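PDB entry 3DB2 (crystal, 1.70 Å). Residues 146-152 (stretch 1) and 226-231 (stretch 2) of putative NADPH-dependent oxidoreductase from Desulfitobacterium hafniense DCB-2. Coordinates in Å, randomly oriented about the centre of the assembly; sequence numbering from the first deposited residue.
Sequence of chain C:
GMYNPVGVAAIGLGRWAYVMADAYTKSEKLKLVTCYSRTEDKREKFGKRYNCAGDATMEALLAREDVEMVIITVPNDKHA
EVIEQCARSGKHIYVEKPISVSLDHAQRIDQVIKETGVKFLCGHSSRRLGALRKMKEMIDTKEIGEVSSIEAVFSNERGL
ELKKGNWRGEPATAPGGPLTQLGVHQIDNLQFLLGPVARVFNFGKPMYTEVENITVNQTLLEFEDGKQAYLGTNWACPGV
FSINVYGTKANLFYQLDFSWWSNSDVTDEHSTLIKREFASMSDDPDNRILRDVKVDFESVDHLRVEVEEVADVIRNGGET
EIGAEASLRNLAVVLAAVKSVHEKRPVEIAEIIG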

# COMPACT_ATOMS: atom_id res chain seq x y z
N GLU C 146 14.23 2.31 13.03
CA GLU C 146 14.63 1.84 11.71
C GLU C 146 13.41 1.58 10.82
O GLU C 146 12.44 0.98 11.23
N VAL C 147 13.52 2.01 9.57
CA VAL C 147 12.46 1.78 8.60
C VAL C 147 12.49 0.38 8.01
O VAL C 147 13.53 -0.13 7.60
N SER C 148 11.32 -0.24 7.94
CA SER C 148 11.14 -1.55 7.34
C SER C 148 10.58 -1.39 5.92
O SER C 148 11.17 -1.86 4.96
N SER C 149 9.45 -0.70 5.86
CA SER C 149 8.75 -0.53 4.58
C SER C 149 8.11 0.86 4.48
O SER C 149 7.89 1.57 5.45
N ILE C 150 7.78 1.22 3.23
CA ILE C 150 7.08 2.46 2.91
C ILE C 150 5.97 2.14 1.91
O ILE C 150 6.14 1.28 1.07
N GLU C 151 4.83 2.84 2.04
CA GLU C 151 3.77 2.73 1.05
C GLU C 151 3.47 4.13 0.49
O GLU C 151 3.19 5.00 1.31
N ALA C 152 3.58 4.29 -0.80
CA ALA C 152 3.41 5.58 -1.46
C ALA C 152 2.26 5.46 -2.46
O ALA C 152 2.12 4.39 -3.07
N GLY C 226 17.88 -3.80 1.39
CA GLY C 226 16.93 -4.74 1.92
C GLY C 226 15.57 -4.20 2.30
O GLY C 226 14.64 -4.97 2.49
N LYS C 227 15.46 -2.88 2.44
CA LYS C 227 14.20 -2.24 2.83
C LYS C 227 13.22 -2.41 1.68
O LYS C 227 13.67 -2.75 0.58
N GLN C 228 11.93 -2.19 1.93
CA GLN C 228 10.94 -2.46 0.89
C GLN C 228 9.96 -1.32 0.71
O GLN C 228 9.76 -0.55 1.65
N ALA C 229 9.35 -1.23 -0.47
CA ALA C 229 8.29 -0.24 -0.66
C ALA C 229 7.23 -0.76 -1.64
O ALA C 229 7.50 -1.63 -2.47
N TYR C 230 6.04 -0.20 -1.48
CA TYR C 230 4.87 -0.31 -2.32
C TYR C 230 4.60 1.05 -2.98
O TYR C 230 4.66 2.05 -2.26
N LEU C 231 4.31 1.03 -4.28
CA LEU C 231 3.85 2.24 -4.96
C LEU C 231 2.57 1.94 -5.73
O LEU C 231 2.60 1.09 -6.61

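The most unusual side chain at this contact is that of Lys227, which lies just before its strand begins and lays its aliphatic chain along the neighbouring stretch. With chi1 at m, chi2 and chi3 at t and chi4 at p, it extends until CE lies 3.1 Å from Val147 O and 4.0 Å from Val147 CB, the valine itself being a t rotamer. The ammonium group approaches Glu146 without forming a salt bridge, Lys227 NZ and Glu146 OE1 remaining 4.5 Å apart; NZ is hydrogen-bonded instead to a residue flanking the stretches.

Beyond this point the two strands run parallel, and the backbone holds them together. Gln228 N donates to Ser148 O (3.1 Å), Ile150 N to Gln228 O (3.1 Å), Tyr230 N to Ile150 O (3.0 Å) and Ala152 N to Tyr230 O (2.9 Å). This register places paired residues side by side, so that their side chains meet laterally on the same face of the sheet.

One face carries Ile150, Ala229, Ala152 and Leu231. Ile150 (m, t) meets Ala229 through their CB atoms at 4.3 Å. Leu231 (t, p) turns its end nearer to the other strand, bringing CD1 to 4.0 Å from Ala152 CB.

The other face is more polar. The side chains of Ser149 (p) and Gln228 (m, t) approach each other no closer than 4.5 Å, between Ser149 CB and Gln228 CB, and the end of the glutamine leads away to hydrogen-bond elsewhere in the structure. Tyr230, with chi1 at t, presents its ring edge to Glu151: CD2 lies 3.8 Å from Glu151 CB. The glutamate (m, t) carries its carboxylate away from the tyrosine strand, and both its oxygens, like Tyr230 OH, find their hydrogen bonds elsewhere. Thus no side-chain hydrogen bond links the two stretches.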

# COMPACT_ATOMS: atom_id res chain seq x y z
CB GLU C 146 15.41 0.55 11.73
CG GLU C 146 16.77 0.68 12.44
CD GLU C 146 17.80 1.41 11.60
OE1 GLU C 146 17.65 1.44 10.35
OE2 GLU C 146 18.77 1.96 12.16
CB VAL C 147 12.56 2.73 7.39
CG1 VAL C 147 11.46 2.32 6.38
CG2 VAL C 147 12.45 4.17 7.83
CB SER C 148 10.18 -2.46 8.12
OG SER C 148 9.06 -1.78 8.67
CB SER C 149 7.70 -1.60 4.39
OG SER C 149 6.64 -1.53 5.32
CB ILE C 150 8.01 3.54 2.36
CG1 ILE C 150 9.00 4.07 3.39
CG2 ILE C 150 7.20 4.69 1.73
CD1 ILE C 150 10.03 4.99 2.76
CB GLU C 151 2.47 2.17 1.65
CG GLU C 151 2.71 0.83 2.33
CD GLU C 151 1.68 0.57 3.42
OE1 GLU C 151 0.95 1.49 3.84
OE2 GLU C 151 1.67 -0.60 3.88
CB ALA C 152 4.68 6.00 -2.17
CB LYS C 227 14.45 -0.79 3.19
CG LYS C 227 15.35 -0.56 4.39
CD LYS C 227 15.19 0.90 4.84
CE LYS C 227 15.99 1.15 6.11
NZ LYS C 227 17.43 0.93 5.86
CB GLN C 228 10.13 -3.69 1.25
CG GLN C 228 10.94 -4.97 1.27
CD GLN C 228 10.17 -6.22 1.60
OE1 GLN C 228 10.68 -7.09 2.33
NE2 GLN C 228 8.97 -6.36 1.05
CB ALA C 229 8.83 1.09 -1.13
CB TYR C 230 3.66 -0.73 -1.48
CG TYR C 230 2.35 -0.43 -2.17
CD1 TYR C 230 1.95 -1.16 -3.28
CD2 TYR C 230 1.53 0.60 -1.70
CE1 TYR C 230 0.75 -0.85 -3.89
CE2 TYR C 230 0.33 0.90 -2.32
CZ TYR C 230 -0.04 0.16 -3.42
OH TYR C 230 -1.23 0.41 -4.08
CB LEU C 231 4.93 2.76 -5.90
CG LEU C 231 4.50 3.89 -6.84
CD1 LEU C 231 4.05 5.11 -6.07
CD2 LEU C 231 5.66 4.26 -7.75